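Local coordinates for EAL domain protein (Vibrio cholerae serotype O1, PDB 6IJ2) that hydrolyses cyclic dinucleotides such as c-di-GMP and cGAMP as a metal-dependent EAL phosphodiesterase, caught here with the product 5'-pGpG, at residues L22-V34 with I41-N53. The protein carries 1 engineered substitution. Residues are numbered along the deposited sequence; the frame is centred on the assembly and turned at random.
Sequences LDFDFTMAFQPIV and IFGYEALVRGLNN. With CA (calcium ion), chain J; nucleotides of chain B.
Q31 and E45, a hydrogen-bonded pair of two antiparallel strands, both place CG opposite the backbone N (chi1 -176° and 179°) and stay extended beyond it; these extended chains carry the Q31 amide to N7 and C8 of G1 of chain B and the E45 carboxylate to a calcium ion. Q31 OE1 and E45 OE1 accept hydrogen bonds from one shared water and from Q235 NE2, while E45 OE2 binds the calcium at 2.4 Å beside N95, E128 and D158. R49 instead bends at chi2 (-65°), which brings one face of its guanidinium against A29 CB, off-centre toward the rim. NH1 and NH2 of R49 then fork onto OP1 of G2 of chain B, each at 2.9 Å, and NH2 also meets V48 O at 2.6 Å, fixing the group's rotation. One residue before R49, V48 N donates almost straight to N7 of G2 of chain B at 2.8 Å.

The face carrying M28, F30, P32, Y44, A46 and V48 is largely apolar, with Y44 OH bonded to P248 O. There V48 CG2 touches both F26 CD2 and M28 CE, 3.5 Å from each, and P32 CB lies 3.5 Å from Y44 CE2, while helix 68-85 packs on F30 and V48. At the far end, F42 and G43 both face I33 in a classic bulge, where I33 CG2 touches F42 CD2 at 3.6 Å. The whole is the antiparallel hairpin of the modified TIM barrel of EAL domains, whose second strand supplies the metal-binding glutamate of the E-A-L signature, E45-A46-L47.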
loop_
_atom_site.group_PDB
_atom_site.type_symbol
_atom_site.label_atom_id
_atom_site.label_comp_id
_atom_site.label_asym_id
_atom_site.label_seq_id
_atom_site.Cartn_x
_atom_site.Cartn_y
_atom_site.Cartn_z
ATOM N N LEU A 22 4.322 22.259 26.182
ATOM C CA LEU A 22 3.029 22.049 25.537
ATOM C C LEU A 22 1.906 22.679 26.353
ATOM O O LEU A 22 1.995 22.758 27.576
ATOM C CB LEU A 22 2.759 20.553 25.343
ATOM C CG LEU A 22 3.749 19.770 24.479
ATOM C CD1 LEU A 22 3.449 18.280 24.528
ATOM C CD2 LEU A 22 3.715 20.273 23.050
ATOM N N ASP A 23 0.851 23.128 25.673
ATOM C CA ASP A 23 -0.314 23.689 26.349
ATOM C C ASP A 23 -1.302 22.623 26.799
ATOM O O ASP A 23 -2.364 22.965 27.333
ATOM C CB ASP A 23 -1.033 24.688 25.440
ATOM C CG ASP A 23 -1.992 24.012 24.483
ATOM O OD1 ASP A 23 -1.543 23.158 23.691
ATOM O OD2 ASP A 23 -3.201 24.322 24.538
ATOM N N PHE A 24 -0.985 21.350 26.581
ATOM C CA PHE A 24 -1.803 20.242 27.041
ATOM C C PHE A 24 -0.879 19.178 27.611
ATOM O O PHE A 24 0.314 19.140 27.305
ATOM C CB PHE A 24 -2.658 19.655 25.908
ATOM C CG PHE A 24 -1.851 19.149 24.741
ATOM C CD1 PHE A 24 -1.480 20.003 23.715
ATOM C CD2 PHE A 24 -1.462 17.824 24.673
ATOM C CE1 PHE A 24 -0.734 19.541 22.642
ATOM C CE2 PHE A 24 -0.715 17.355 23.600
ATOM C CZ PHE A 24 -0.352 18.218 22.586
ATOM N N ASP A 25 -1.428 18.324 28.444
ATOM C CA ASP A 25 -0.708 17.193 29.021
ATOM C C ASP A 25 -1.466 15.909 28.633
ATOM O O ASP A 25 -2.583 15.967 28.194
ATOM C CB ASP A 25 -0.547 17.308 30.530
ATOM C CG ASP A 25 0.692 16.588 31.040
ATOM O OD1 ASP A 25 1.521 16.161 30.243
ATOM O OD2 ASP A 25 0.857 16.458 32.248
ATOM N N PHE A 26 -0.857 14.756 28.860
ATOM C CA PHE A 26 -1.405 13.463 28.462
ATOM C C PHE A 26 -0.555 12.387 29.121
ATOM O O PHE A 26 0.457 12.681 29.764
ATOM C CB PHE A 26 -1.414 13.297 26.938
ATOM C CG PHE A 26 -0.055 13.427 26.321
ATOM C CD1 PHE A 26 0.475 14.675 26.038
ATOM C CD2 PHE A 26 0.699 12.303 26.040
ATOM C CE1 PHE A 26 1.736 14.797 25.492
ATOM C CE2 PHE A 26 1.957 12.421 25.483
ATOM C CZ PHE A 26 2.477 13.669 25.214
ATOM N N THR A 27 -0.971 11.140 28.955
ATOM C CA THR A 27 -0.204 10.021 29.494
ATOM C C THR A 27 -0.351 8.856 28.522
ATOM O O THR A 27 -0.739 9.052 27.368
ATOM C CB THR A 27 -0.650 9.704 30.937
ATOM O OG1 THR A 27 0.220 8.723 31.513
ATOM C CG2 THR A 27 -2.079 9.196 30.975
ATOM N N MET A 28 -0.047 7.646 28.987
ATOM C CA MET A 28 0.007 6.479 28.124
ATOM C C MET A 28 -0.871 5.357 28.649
ATOM O O MET A 28 -1.028 5.173 29.858
ATOM C CB MET A 28 1.434 5.947 27.973
ATOM C CG MET A 28 2.373 6.852 27.220
ATOM S SD MET A 28 1.980 6.943 25.454
ATOM C CE MET A 28 2.727 8.534 25.125
ATOM N N ALA A 29 -1.445 4.616 27.707
ATOM C CA ALA A 29 -1.970 3.281 27.923
ATOM C C ALA A 29 -1.017 2.286 27.273
ATOM O O ALA A 29 -0.157 2.657 26.470
ATOM C CB ALA A 29 -3.383 3.130 27.347
ATOM N N PHE A 30 -1.157 1.020 27.644
ATOM C CA PHE A 30 -0.278 -0.030 27.146
ATOM C C PHE A 30 -1.118 -1.228 26.733
ATOM O O PHE A 30 -2.048 -1.622 27.442
ATOM C CB PHE A 30 0.774 -0.450 28.220
ATOM C CG PHE A 30 1.707 0.655 28.599
ATOM C CD1 PHE A 30 2.853 0.899 27.853
ATOM C CD2 PHE A 30 1.415 1.488 29.669
ATOM C CE1 PHE A 30 3.713 1.944 28.195
ATOM C CE2 PHE A 30 2.262 2.531 30.013
ATOM C CZ PHE A 30 3.414 2.760 29.275
ATOM N N GLN A 31 -0.786 -1.810 25.582
ATOM C CA GLN A 31 -1.507 -2.976 25.110
ATOM C C GLN A 31 -0.517 -4.103 24.849
ATOM O O GLN A 31 0.468 -3.902 24.117
ATOM C CB GLN A 31 -2.310 -2.674 23.832
ATOM C CG GLN A 31 -3.146 -3.864 23.403
ATOM C CD GLN A 31 -3.946 -3.591 22.151
ATOM O OE1 GLN A 31 -3.498 -2.853 21.275
ATOM N NE2 GLN A 31 -5.145 -4.183 22.058
ATOM N N PRO A 32 -0.739 -5.294 25.404
ATOM C CA PRO A 32 0.257 -6.367 25.259
ATOM C C PRO A 32 0.295 -6.982 23.864
ATOM O O PRO A 32 -0.709 -7.067 23.149
ATOM C CB PRO A 32 -0.178 -7.403 26.305
ATOM C CG PRO A 32 -1.625 -7.168 26.497
ATOM C CD PRO A 32 -1.834 -5.675 26.313
ATOM N N ILE A 33 1.503 -7.389 23.482
ATOM C CA ILE A 33 1.768 -8.211 22.311
ATOM C C ILE A 33 2.116 -9.589 22.843
ATOM O O ILE A 33 3.006 -9.707 23.688
ATOM C CB ILE A 33 2.925 -7.625 21.483
ATOM C CG1 ILE A 33 2.554 -6.225 20.973
ATOM C CG2 ILE A 33 3.310 -8.547 20.322
ATOM C CD1 ILE A 33 3.756 -5.429 20.450
ATOM N N VAL A 34 1.423 -10.619 22.368
ATOM C CA VAL A 34 1.516 -11.959 22.945
ATOM C C VAL A 34 2.254 -12.850 21.965
ATOM O O VAL A 34 1.983 -12.803 20.761
ATOM C CB VAL A 34 0.119 -12.529 23.249
ATOM C CG1 VAL A 34 0.221 -13.933 23.807
ATOM C CG2 VAL A 34 -0.628 -11.631 24.211
ATOM N N ILE A 41 4.379 -12.824 27.171
ATOM C CA ILE A 41 4.180 -11.487 26.626
ATOM C C ILE A 41 5.479 -11.035 25.968
ATOM O O ILE A 41 6.537 -11.011 26.606
ATOM C CB ILE A 41 3.727 -10.510 27.722
ATOM C CG1 ILE A 41 2.314 -10.889 28.173
ATOM C CG2 ILE A 41 3.800 -9.076 27.226
ATOM C CD1 ILE A 41 1.797 -10.084 29.339
ATOM N N PHE A 42 5.389 -10.689 24.681
ATOM C CA PHE A 42 6.534 -10.186 23.926
ATOM C C PHE A 42 6.851 -8.749 24.319
ATOM O O PHE A 42 8.023 -8.348 24.370
ATOM C CB PHE A 42 6.212 -10.284 22.416
ATOM C CG PHE A 42 7.142 -9.487 21.539
ATOM C CD1 PHE A 42 8.335 -10.044 21.093
ATOM C CD2 PHE A 42 6.837 -8.174 21.183
ATOM C CE1 PHE A 42 9.194 -9.316 20.299
ATOM C CE2 PHE A 42 7.698 -7.439 20.388
ATOM C CZ PHE A 42 8.875 -8.009 19.943
ATOM N N GLY A 43 5.817 -7.959 24.579
ATOM C CA GLY A 43 5.997 -6.564 24.929
ATOM C C GLY A 43 4.656 -5.858 24.978
ATOM O O GLY A 43 3.604 -6.496 24.979
ATOM N N TYR A 44 4.715 -4.523 25.035
ATOM C CA TYR A 44 3.516 -3.684 25.067
ATOM C C TYR A 44 3.690 -2.503 24.132
ATOM O O TYR A 44 4.766 -1.898 24.088
ATOM C CB TYR A 44 3.233 -3.128 26.482
ATOM C CG TYR A 44 2.828 -4.162 27.497
ATOM C CD1 TYR A 44 3.780 -4.963 28.119
ATOM C CD2 TYR A 44 1.497 -4.329 27.848
ATOM C CE1 TYR A 44 3.420 -5.909 29.042
ATOM C CE2 TYR A 44 1.123 -5.279 28.772
ATOM C CZ TYR A 44 2.091 -6.064 29.372
ATOM O OH TYR A 44 1.734 -7.016 30.300
ATOM N N GLU A 45 2.626 -2.158 23.405
ATOM C CA GLU A 45 2.604 -0.937 22.621
ATOM C C GLU A 45 2.094 0.196 23.503
ATOM O O GLU A 45 1.086 0.037 24.206
ATOM C CB GLU A 45 1.726 -1.089 21.374
ATOM C CG GLU A 45 1.686 0.184 20.569
ATOM C CD GLU A 45 0.829 0.108 19.328
ATOM O OE1 GLU A 45 0.085 -0.887 19.144
ATOM O OE2 GLU A 45 0.925 1.063 18.535
ATOM N N ALA A 46 2.836 1.310 23.522
ATOM C CA ALA A 46 2.415 2.517 24.229
ATOM C C ALA A 46 1.480 3.341 23.346
ATOM O O ALA A 46 1.783 3.602 22.174
ATOM C CB ALA A 46 3.629 3.355 24.639
ATOM N N LEU A 47 0.358 3.778 23.919
ATOM C CA LEU A 47 -0.688 4.477 23.177
ATOM C C LEU A 47 -1.099 5.719 23.947
ATOM O O LEU A 47 -1.398 5.636 25.140
ATOM C CB LEU A 47 -1.902 3.582 22.967
ATOM C CG LEU A 47 -1.626 2.320 22.148
ATOM C CD1 LEU A 47 -2.730 1.328 22.400
ATOM C CD2 LEU A 47 -1.543 2.663 20.660
ATOM N N VAL A 48 -1.132 6.856 23.261
ATOM C CA VAL A 48 -1.397 8.129 23.922
ATOM C C VAL A 48 -2.830 8.180 24.449
ATOM O O VAL A 48 -3.773 7.689 23.812
ATOM C CB VAL A 48 -1.101 9.272 22.934
ATOM C CG1 VAL A 48 -2.303 10.174 22.754
ATOM C CG2 VAL A 48 0.103 10.063 23.385
ATOM N N ARG A 49 -3.001 8.786 25.626
ATOM C CA ARG A 49 -4.302 8.977 26.249
ATOM C C ARG A 49 -4.294 10.311 26.972
ATOM O O ARG A 49 -3.239 10.802 27.377
ATOM C CB ARG A 49 -4.639 7.875 27.271
ATOM C CG ARG A 49 -4.820 6.482 26.689
ATOM C CD ARG A 49 -6.036 6.426 25.773
ATOM N NE ARG A 49 -6.247 5.079 25.259
ATOM C CZ ARG A 49 -5.733 4.637 24.117
ATOM N NH1 ARG A 49 -5.958 3.393 23.709
ATOM N NH2 ARG A 49 -4.982 5.440 23.385
ATOM N N GLY A 50 -5.477 10.890 27.135
ATOM C CA GLY A 50 -5.605 12.064 27.972
ATOM C C GLY A 50 -5.372 11.723 29.433
ATOM O O GLY A 50 -5.307 10.558 29.833
ATOM N N LEU A 51 -5.253 12.770 30.256
ATOM C CA LEU A 51 -5.004 12.559 31.680
ATOM C C LEU A 51 -6.177 11.867 32.368
ATOM O O LEU A 51 -5.991 11.215 33.402
ATOM C CB LEU A 51 -4.699 13.895 32.371
ATOM C CG LEU A 51 -3.341 14.511 32.016
ATOM C CD1 LEU A 51 -3.098 15.778 32.823
ATOM C CD2 LEU A 51 -2.207 13.502 32.206
ATOM N N ASN A 52 -7.386 12.008 31.824
ATOM C CA ASN A 52 -8.573 11.322 32.321
ATOM C C ASN A 52 -9.015 10.202 31.381
ATOM O O ASN A 52 -10.212 9.941 31.235
ATOM C CB ASN A 52 -9.710 12.318 32.536
ATOM C CG ASN A 52 -9.406 13.322 33.633
ATOM O OD1 ASN A 52 -9.882 13.185 34.757
ATOM N ND2 ASN A 52 -8.606 14.336 33.311
ATOM N N ASN A 53 -8.049 9.548 30.728
ATOM C CA ASN A 53 -8.286 8.459 29.779
ATOM C C ASN A 53 -9.058 8.925 28.545
ATOM O O ASN A 53 -9.765 8.137 27.914
ATOM C CB ASN A 53 -9.001 7.275 30.445
ATOM C CG ASN A 53 -8.806 5.971 29.688
ATOM O OD1 ASN A 53 -7.834 5.808 28.947
ATOM N ND2 ASN A 53 -9.734 5.037 29.868
HETATM CA CA CA J . 1.058 1.154 16.133
ATOM P P G B 2 -5.850 4.181 19.824
ATOM O OP1 G B 2 -5.095 3.818 20.974
ATOM O OP2 G B 2 -7.057 4.923 19.973
ATOM O "O5'" G B 2 -4.938 4.966 18.807
ATOM C "C5'" G B 2 -5.485 5.704 17.721
ATOM C "C4'" G B 2 -4.380 6.164 16.813
ATOM O "O4'" G B 2 -3.456 6.977 17.563
ATOM C "C3'" G B 2 -3.542 5.054 16.179
ATOM O "O3'" G B 2 -3.275 5.302 14.811
ATOM C "C2'" G B 2 -2.225 5.133 16.935
ATOM O "O2'" G B 2 -1.085 4.727 16.226
ATOM C "C1'" G B 2 -2.149 6.623 17.239
ATOM N N9 G B 2 -1.310 6.860 18.398
ATOM C C8 G B 2 -1.517 6.409 19.675
ATOM N N7 G B 2 -0.553 6.723 20.491
ATOM C C5 G B 2 0.357 7.398 19.698
ATOM C C6 G B 2 1.604 7.979 20.024
ATOM O O6 G B 2 2.181 7.993 21.105
ATOM N N1 G B 2 2.194 8.576 18.924
ATOM C C2 G B 2 1.659 8.601 17.665
ATOM N N2 G B 2 2.385 9.216 16.731
ATOM N N3 G B 2 0.491 8.079 17.350
ATOM C C4 G B 2 -0.101 7.496 18.405
ATOM O OP3 G B 1 -1.971 0.418 14.236
ATOM P P G B 1 -2.215 1.694 14.855
ATOM O OP1 G B 1 -1.175 2.030 15.778
ATOM O OP2 G B 1 -2.463 2.598 13.781
ATOM O "O5'" G B 1 -3.578 1.461 15.603
ATOM C "C5'" G B 1 -3.639 1.298 17.016
ATOM C "C4'" G B 1 -5.068 1.430 17.486
ATOM O "O4'" G B 1 -5.730 0.155 17.366
ATOM C "C3'" G B 1 -5.269 1.867 18.941
ATOM O "O3'" G B 1 -6.216 2.906 19.084
ATOM C "C2'" G B 1 -5.821 0.615 19.608
ATOM O "O2'" G B 1 -6.729 0.826 20.648
ATOM C "C1'" G B 1 -6.576 -0.027 18.457
ATOM N N9 G B 1 -6.787 -1.455 18.642
ATOM C C8 G B 1 -5.938 -2.344 19.251
ATOM N N7 G B 1 -6.395 -3.563 19.257
ATOM C C5 G B 1 -7.612 -3.475 18.605
ATOM C C6 G B 1 -8.566 -4.480 18.301
ATOM O O6 G B 1 -8.528 -5.673 18.568
ATOM N N1 G B 1 -9.666 -3.957 17.638
ATOM C C2 G B 1 -9.821 -2.640 17.298
ATOM N N2 G B 1 -10.939 -2.335 16.645
ATOM N N3 G B 1 -8.935 -1.698 17.560
ATOM C C4 G B 1 -7.861 -2.182 18.209
HETATM O O HOH W 1 -5.332 15.366 29.054
HETATM O O HOH W 2 -2.660 -0.959 19.249
HETATM O O HOH W 3 -0.185 -0.780 16.434
#